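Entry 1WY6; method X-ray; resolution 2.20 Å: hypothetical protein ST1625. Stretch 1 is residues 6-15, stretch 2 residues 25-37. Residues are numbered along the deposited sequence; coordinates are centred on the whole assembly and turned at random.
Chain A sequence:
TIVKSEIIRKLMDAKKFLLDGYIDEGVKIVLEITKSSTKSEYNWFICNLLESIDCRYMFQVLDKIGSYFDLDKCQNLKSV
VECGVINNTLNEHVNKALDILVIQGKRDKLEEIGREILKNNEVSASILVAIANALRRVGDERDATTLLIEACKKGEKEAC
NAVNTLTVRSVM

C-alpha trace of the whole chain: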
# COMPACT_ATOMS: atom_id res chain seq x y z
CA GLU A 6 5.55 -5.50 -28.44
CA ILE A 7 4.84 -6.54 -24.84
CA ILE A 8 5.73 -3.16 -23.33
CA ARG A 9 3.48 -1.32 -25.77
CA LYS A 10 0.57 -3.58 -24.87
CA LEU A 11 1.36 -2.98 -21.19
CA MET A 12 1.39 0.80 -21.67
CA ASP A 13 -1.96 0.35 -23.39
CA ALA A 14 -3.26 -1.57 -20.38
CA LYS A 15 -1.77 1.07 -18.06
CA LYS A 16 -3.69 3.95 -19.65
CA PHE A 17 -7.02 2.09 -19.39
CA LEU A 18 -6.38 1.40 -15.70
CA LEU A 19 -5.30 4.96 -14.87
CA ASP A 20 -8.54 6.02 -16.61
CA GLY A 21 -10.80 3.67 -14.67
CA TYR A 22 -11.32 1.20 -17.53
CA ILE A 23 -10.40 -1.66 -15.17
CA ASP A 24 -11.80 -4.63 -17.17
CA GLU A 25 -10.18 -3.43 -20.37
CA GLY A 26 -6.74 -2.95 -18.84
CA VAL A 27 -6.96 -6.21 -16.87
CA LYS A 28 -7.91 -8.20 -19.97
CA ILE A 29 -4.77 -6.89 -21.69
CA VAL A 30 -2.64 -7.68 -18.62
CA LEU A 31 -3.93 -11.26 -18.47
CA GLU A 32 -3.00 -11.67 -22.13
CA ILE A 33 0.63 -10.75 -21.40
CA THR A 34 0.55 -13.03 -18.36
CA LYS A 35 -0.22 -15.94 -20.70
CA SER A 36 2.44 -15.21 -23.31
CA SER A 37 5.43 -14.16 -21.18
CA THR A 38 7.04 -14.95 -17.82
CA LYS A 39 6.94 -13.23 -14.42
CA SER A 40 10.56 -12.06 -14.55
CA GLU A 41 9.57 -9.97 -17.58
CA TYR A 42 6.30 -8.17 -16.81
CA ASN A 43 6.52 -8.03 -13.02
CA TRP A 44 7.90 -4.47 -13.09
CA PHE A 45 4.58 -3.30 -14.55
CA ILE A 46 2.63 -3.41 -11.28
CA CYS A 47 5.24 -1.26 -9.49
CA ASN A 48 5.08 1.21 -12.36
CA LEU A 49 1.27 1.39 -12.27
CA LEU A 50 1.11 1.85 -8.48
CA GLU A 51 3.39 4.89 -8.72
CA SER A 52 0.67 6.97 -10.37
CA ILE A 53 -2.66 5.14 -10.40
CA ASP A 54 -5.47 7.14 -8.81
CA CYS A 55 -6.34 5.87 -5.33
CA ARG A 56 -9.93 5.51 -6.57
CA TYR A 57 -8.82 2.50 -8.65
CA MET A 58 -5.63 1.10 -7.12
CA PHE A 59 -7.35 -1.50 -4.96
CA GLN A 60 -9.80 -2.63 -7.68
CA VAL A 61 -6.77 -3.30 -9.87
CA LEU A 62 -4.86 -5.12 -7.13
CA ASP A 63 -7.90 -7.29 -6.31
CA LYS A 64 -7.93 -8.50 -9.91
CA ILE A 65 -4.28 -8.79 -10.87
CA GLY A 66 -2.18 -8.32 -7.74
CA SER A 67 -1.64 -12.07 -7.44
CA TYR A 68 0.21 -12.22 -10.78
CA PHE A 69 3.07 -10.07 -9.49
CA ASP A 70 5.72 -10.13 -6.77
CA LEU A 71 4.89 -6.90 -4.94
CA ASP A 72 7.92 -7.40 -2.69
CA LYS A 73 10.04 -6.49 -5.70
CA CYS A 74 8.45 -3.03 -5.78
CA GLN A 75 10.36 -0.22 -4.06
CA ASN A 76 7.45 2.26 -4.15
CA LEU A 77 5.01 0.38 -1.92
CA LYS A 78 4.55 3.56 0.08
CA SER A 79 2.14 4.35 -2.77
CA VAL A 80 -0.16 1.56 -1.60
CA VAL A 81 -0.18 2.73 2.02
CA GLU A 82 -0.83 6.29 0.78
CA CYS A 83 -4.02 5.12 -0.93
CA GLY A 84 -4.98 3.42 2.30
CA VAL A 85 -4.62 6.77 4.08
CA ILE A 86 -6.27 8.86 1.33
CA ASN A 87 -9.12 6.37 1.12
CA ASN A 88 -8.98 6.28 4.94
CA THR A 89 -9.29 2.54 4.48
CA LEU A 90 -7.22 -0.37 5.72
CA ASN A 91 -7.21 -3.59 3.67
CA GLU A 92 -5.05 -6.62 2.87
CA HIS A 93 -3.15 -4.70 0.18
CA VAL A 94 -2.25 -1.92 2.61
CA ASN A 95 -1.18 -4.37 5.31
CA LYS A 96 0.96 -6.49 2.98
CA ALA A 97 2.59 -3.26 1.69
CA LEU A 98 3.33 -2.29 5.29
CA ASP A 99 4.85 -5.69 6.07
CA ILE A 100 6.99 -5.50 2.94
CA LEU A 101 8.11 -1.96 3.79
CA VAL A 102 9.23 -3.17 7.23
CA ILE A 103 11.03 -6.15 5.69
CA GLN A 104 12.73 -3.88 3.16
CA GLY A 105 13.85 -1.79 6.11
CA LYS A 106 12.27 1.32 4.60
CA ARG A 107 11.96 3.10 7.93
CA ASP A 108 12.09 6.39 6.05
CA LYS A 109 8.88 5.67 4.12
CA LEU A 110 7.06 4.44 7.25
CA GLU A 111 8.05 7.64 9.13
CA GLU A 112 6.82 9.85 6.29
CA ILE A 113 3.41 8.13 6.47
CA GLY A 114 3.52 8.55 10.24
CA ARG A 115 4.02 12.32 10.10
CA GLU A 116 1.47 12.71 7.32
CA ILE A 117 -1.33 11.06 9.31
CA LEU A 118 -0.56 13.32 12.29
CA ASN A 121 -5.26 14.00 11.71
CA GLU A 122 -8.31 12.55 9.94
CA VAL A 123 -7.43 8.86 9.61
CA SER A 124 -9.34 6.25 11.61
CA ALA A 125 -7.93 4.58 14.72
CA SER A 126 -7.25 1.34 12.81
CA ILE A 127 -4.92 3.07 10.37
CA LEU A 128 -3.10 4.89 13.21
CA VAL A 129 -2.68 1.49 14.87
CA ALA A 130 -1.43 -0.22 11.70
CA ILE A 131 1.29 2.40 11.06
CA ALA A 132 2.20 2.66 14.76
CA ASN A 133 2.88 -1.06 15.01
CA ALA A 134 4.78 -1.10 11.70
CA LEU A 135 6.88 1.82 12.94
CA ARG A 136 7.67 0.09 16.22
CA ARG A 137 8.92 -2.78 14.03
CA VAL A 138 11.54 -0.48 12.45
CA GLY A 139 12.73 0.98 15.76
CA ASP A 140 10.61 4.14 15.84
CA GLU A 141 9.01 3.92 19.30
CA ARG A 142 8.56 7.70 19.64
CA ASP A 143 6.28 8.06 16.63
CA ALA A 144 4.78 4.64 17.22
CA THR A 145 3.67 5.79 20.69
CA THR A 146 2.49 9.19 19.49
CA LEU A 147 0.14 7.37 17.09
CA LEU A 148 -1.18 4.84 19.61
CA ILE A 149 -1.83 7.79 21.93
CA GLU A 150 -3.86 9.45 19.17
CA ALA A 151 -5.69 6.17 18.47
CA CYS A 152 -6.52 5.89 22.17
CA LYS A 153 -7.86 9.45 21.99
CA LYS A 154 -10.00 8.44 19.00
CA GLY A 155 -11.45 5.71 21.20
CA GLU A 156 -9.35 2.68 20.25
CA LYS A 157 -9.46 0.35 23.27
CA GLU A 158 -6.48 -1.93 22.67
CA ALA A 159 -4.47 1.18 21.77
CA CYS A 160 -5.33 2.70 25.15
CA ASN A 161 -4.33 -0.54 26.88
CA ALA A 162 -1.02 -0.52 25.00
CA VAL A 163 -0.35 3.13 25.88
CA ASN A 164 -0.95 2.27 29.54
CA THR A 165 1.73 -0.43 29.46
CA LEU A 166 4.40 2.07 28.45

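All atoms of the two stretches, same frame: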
# COMPACT_ATOMS: atom_id res chain seq x y z
N GLU A 6 4.56 -5.42 -29.54
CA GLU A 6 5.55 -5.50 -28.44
C GLU A 6 4.85 -5.54 -27.08
O GLU A 6 3.86 -4.83 -26.86
CB GLU A 6 6.51 -4.31 -28.50
CG GLU A 6 7.55 -4.27 -27.39
CD GLU A 6 8.42 -5.51 -27.34
OE1 GLU A 6 9.26 -5.61 -26.42
OE2 GLU A 6 8.27 -6.39 -28.21
N ILE A 7 5.37 -6.37 -26.19
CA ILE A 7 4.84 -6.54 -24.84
C ILE A 7 4.71 -5.23 -24.06
O ILE A 7 3.67 -4.97 -23.45
CB ILE A 7 5.73 -7.49 -24.03
CG1 ILE A 7 5.77 -8.87 -24.69
CG2 ILE A 7 5.21 -7.61 -22.59
CD1 ILE A 7 4.43 -9.58 -24.70
N ILE A 8 5.76 -4.41 -24.08
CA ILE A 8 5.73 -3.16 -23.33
C ILE A 8 4.70 -2.17 -23.87
O ILE A 8 4.14 -1.39 -23.10
CB ILE A 8 7.11 -2.48 -23.31
CG1 ILE A 8 7.23 -1.63 -22.04
CG2 ILE A 8 7.29 -1.60 -24.54
CD1 ILE A 8 8.62 -1.08 -21.79
N ARG A 9 4.46 -2.21 -25.18
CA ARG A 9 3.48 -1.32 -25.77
C ARG A 9 2.10 -1.74 -25.27
O ARG A 9 1.31 -0.92 -24.82
CB ARG A 9 3.52 -1.40 -27.29
CG ARG A 9 4.78 -0.81 -27.92
CD ARG A 9 4.75 -0.98 -29.43
NE ARG A 9 3.60 -0.32 -30.04
CZ ARG A 9 3.27 -0.40 -31.33
NH1 ARG A 9 4.01 -1.13 -32.16
NH2 ARG A 9 2.21 0.24 -31.79
N LYS A 10 1.83 -3.04 -25.34
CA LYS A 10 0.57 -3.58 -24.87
C LYS A 10 0.36 -3.25 -23.40
O LYS A 10 -0.76 -2.96 -22.98
CB LYS A 10 0.52 -5.09 -25.10
CG LYS A 10 0.06 -5.46 -26.50
CD LYS A 10 -1.43 -5.14 -26.66
CE LYS A 10 -1.88 -5.16 -28.12
NZ LYS A 10 -1.31 -4.02 -28.90
N LEU A 11 1.44 -3.28 -22.62
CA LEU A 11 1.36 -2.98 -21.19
C LEU A 11 1.05 -1.50 -20.97
O LEU A 11 0.28 -1.15 -20.09
CB LEU A 11 2.67 -3.35 -20.48
CG LEU A 11 2.96 -4.85 -20.25
CD1 LEU A 11 4.29 -5.00 -19.54
CD2 LEU A 11 1.86 -5.49 -19.42
N MET A 12 1.65 -0.63 -21.78
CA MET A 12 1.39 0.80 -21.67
C MET A 12 -0.06 1.05 -22.05
O MET A 12 -0.70 1.98 -21.55
CB MET A 12 2.32 1.61 -22.59
CG MET A 12 3.76 1.68 -22.12
SD MET A 12 3.91 2.25 -20.41
CE MET A 12 4.19 0.72 -19.56
N ASP A 13 -0.57 0.22 -22.95
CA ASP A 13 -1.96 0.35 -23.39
C ASP A 13 -2.86 -0.03 -22.23
O ASP A 13 -3.87 0.63 -21.97
CB ASP A 13 -2.22 -0.57 -24.57
CG ASP A 13 -3.62 -0.44 -25.10
OD1 ASP A 13 -4.04 0.70 -25.41
OD2 ASP A 13 -4.31 -1.47 -25.22
N ALA A 14 -2.49 -1.10 -21.53
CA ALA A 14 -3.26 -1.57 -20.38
C ALA A 14 -3.18 -0.51 -19.28
O ALA A 14 -4.18 -0.19 -18.66
CB ALA A 14 -2.69 -2.91 -19.87
N LYS A 15 -1.98 0.05 -19.08
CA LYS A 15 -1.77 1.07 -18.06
C LYS A 15 -2.73 2.24 -18.22
O LYS A 15 -3.40 2.62 -17.27
CB LYS A 15 -0.33 1.57 -18.09
CG LYS A 15 -0.00 2.58 -17.00
CD LYS A 15 1.41 3.13 -17.15
CE LYS A 15 1.72 4.16 -16.06
NZ LYS A 15 3.13 4.65 -16.12
N GLU A 25 -10.95 -3.54 -19.15
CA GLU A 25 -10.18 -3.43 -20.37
C GLU A 25 -8.69 -3.63 -20.09
O GLU A 25 -8.04 -4.48 -20.70
CB GLU A 25 -10.41 -2.06 -21.01
CG GLU A 25 -11.79 -1.84 -21.66
CD GLU A 25 -12.91 -1.57 -20.66
OE1 GLU A 25 -12.62 -1.18 -19.51
OE2 GLU A 25 -14.09 -1.74 -21.05
N GLY A 26 -8.15 -2.83 -19.17
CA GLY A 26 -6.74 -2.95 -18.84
C GLY A 26 -6.36 -4.30 -18.27
O GLY A 26 -5.28 -4.81 -18.55
N VAL A 27 -7.24 -4.90 -17.47
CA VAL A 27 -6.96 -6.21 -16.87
C VAL A 27 -6.93 -7.32 -17.92
O VAL A 27 -6.11 -8.24 -17.86
CB VAL A 27 -8.01 -6.56 -15.78
CG1 VAL A 27 -7.87 -8.02 -15.36
CG2 VAL A 27 -7.80 -5.66 -14.58
N LYS A 28 -7.83 -7.22 -18.90
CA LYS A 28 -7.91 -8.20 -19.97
C LYS A 28 -6.56 -8.22 -20.69
O LYS A 28 -5.99 -9.28 -20.93
CB LYS A 28 -9.04 -7.81 -20.93
CG LYS A 28 -9.20 -8.73 -22.13
CD LYS A 28 -10.32 -8.24 -23.04
CE LYS A 28 -10.42 -9.10 -24.30
NZ LYS A 28 -10.85 -10.49 -24.00
N ILE A 29 -6.06 -7.03 -21.02
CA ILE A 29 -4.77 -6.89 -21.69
C ILE A 29 -3.66 -7.50 -20.83
O ILE A 29 -2.82 -8.27 -21.31
CB ILE A 29 -4.42 -5.40 -21.92
CG1 ILE A 29 -5.52 -4.71 -22.72
CG2 ILE A 29 -3.10 -5.29 -22.69
CD1 ILE A 29 -5.57 -5.12 -24.15
N VAL A 30 -3.65 -7.16 -19.54
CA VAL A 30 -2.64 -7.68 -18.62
C VAL A 30 -2.64 -9.21 -18.56
O VAL A 30 -1.58 -9.83 -18.54
CB VAL A 30 -2.83 -7.12 -17.19
CG1 VAL A 30 -1.91 -7.84 -16.22
CG2 VAL A 30 -2.54 -5.63 -17.17
N LEU A 31 -3.83 -9.81 -18.53
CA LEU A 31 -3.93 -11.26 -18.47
C LEU A 31 -3.45 -11.91 -19.76
O LEU A 31 -3.07 -13.08 -19.77
CB LEU A 31 -5.37 -11.69 -18.17
CG LEU A 31 -5.91 -11.27 -16.79
CD1 LEU A 31 -7.32 -11.82 -16.59
CD2 LEU A 31 -4.98 -11.78 -15.70
N GLU A 32 -3.48 -11.15 -20.86
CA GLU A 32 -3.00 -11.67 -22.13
C GLU A 32 -1.49 -11.83 -22.00
O GLU A 32 -0.95 -12.90 -22.28
CB GLU A 32 -3.30 -10.69 -23.28
CG GLU A 32 -4.78 -10.42 -23.52
CD GLU A 32 -5.02 -9.47 -24.69
OE1 GLU A 32 -6.15 -8.94 -24.81
OE2 GLU A 32 -4.08 -9.26 -25.50
N ILE A 33 -0.82 -10.76 -21.58
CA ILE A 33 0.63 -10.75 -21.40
C ILE A 33 1.05 -11.86 -20.44
O ILE A 33 2.04 -12.56 -20.68
CB ILE A 33 1.10 -9.40 -20.80
CG1 ILE A 33 0.76 -8.25 -21.75
CG2 ILE A 33 2.60 -9.45 -20.52
CD1 ILE A 33 1.40 -8.37 -23.14
N THR A 34 0.29 -12.02 -19.37
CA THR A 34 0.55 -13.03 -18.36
C THR A 34 0.57 -14.44 -18.95
O THR A 34 1.22 -15.34 -18.42
CB THR A 34 -0.53 -12.98 -17.25
OG1 THR A 34 -0.29 -11.84 -16.41
CG2 THR A 34 -0.49 -14.24 -16.41
N LYS A 35 -0.15 -14.63 -20.05
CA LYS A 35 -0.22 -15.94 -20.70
C LYS A 35 0.93 -16.18 -21.68
O LYS A 35 1.40 -17.31 -21.84
CB LYS A 35 -1.54 -16.08 -21.47
CG LYS A 35 -2.81 -15.91 -20.63
CD LYS A 35 -2.95 -17.02 -19.59
CE LYS A 35 -4.34 -16.99 -18.94
NZ LYS A 35 -5.44 -17.35 -19.89
N SER A 36 1.38 -15.11 -22.32
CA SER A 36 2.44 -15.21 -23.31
C SER A 36 3.88 -15.05 -22.82
O SER A 36 4.81 -15.54 -23.46
CB SER A 36 2.18 -14.20 -24.44
OG SER A 36 2.06 -12.89 -23.93
N SER A 37 4.08 -14.36 -21.70
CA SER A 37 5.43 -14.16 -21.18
C SER A 37 5.59 -14.70 -19.76
O SER A 37 4.67 -15.29 -19.20
CB SER A 37 5.79 -12.68 -21.22
OG SER A 37 4.91 -11.92 -20.42

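Two helices of one chain, 7-15 and 25-36, pack nearly antiparallel through a small, apolar contact that contains no hydrogen bond between them. Their axes come within 8.3 Å, their N-to-C directions differ by 156°, and 445 Å² of surface is buried, both sides summed. The backbones lie closest near A14 and G26, whose CA atoms are 4.0 Å apart; toward the other end the helices diverge, and the CA atoms of I7 and I33 are 6.9 Å apart. At the close end two small residues, A14 and G26, face each other. A14 CB sits 3.5 Å from G26 O and also meets I29 CB at 3.7 Å and V30 CG2 at 3.8 Å, so this one methyl touches three residues spaced along the facing helix. G26 leaves room for the approach: a CB placed ideally on it would point toward the first helix and lie 2.9 Å from A14 O, a clash. Where the backbones separate, longer side chains fill the gap. I33 has the largest covered area of any residue here; its CD1 lies 3.6 Å from I7 CD1, while its CG1 lies 3.8 Å from L11 CD2. L11 leaves its backbone sideways, yet the end of its side chain comes nearer to the second helix. I29, one helical turn before I33, packs its CG2 against the main chain, 3.3 Å from K10 O. That carbonyl accepts the helical bond from A14 N (K10 O to A14 N 2.9 Å). K10 CA-to-CB points toward the second helix, but the side-chain end leads away; its closest side-chain approach is CB, 3.9 Å from I33 CD1. Beyond I33, S36 OG approaches I7 CD1 at 4.1 Å but hydrogen-bonds within its own helix, to I33 O at 3.3 Å. S37 OG also donates to I33 O, at 3.0 Å.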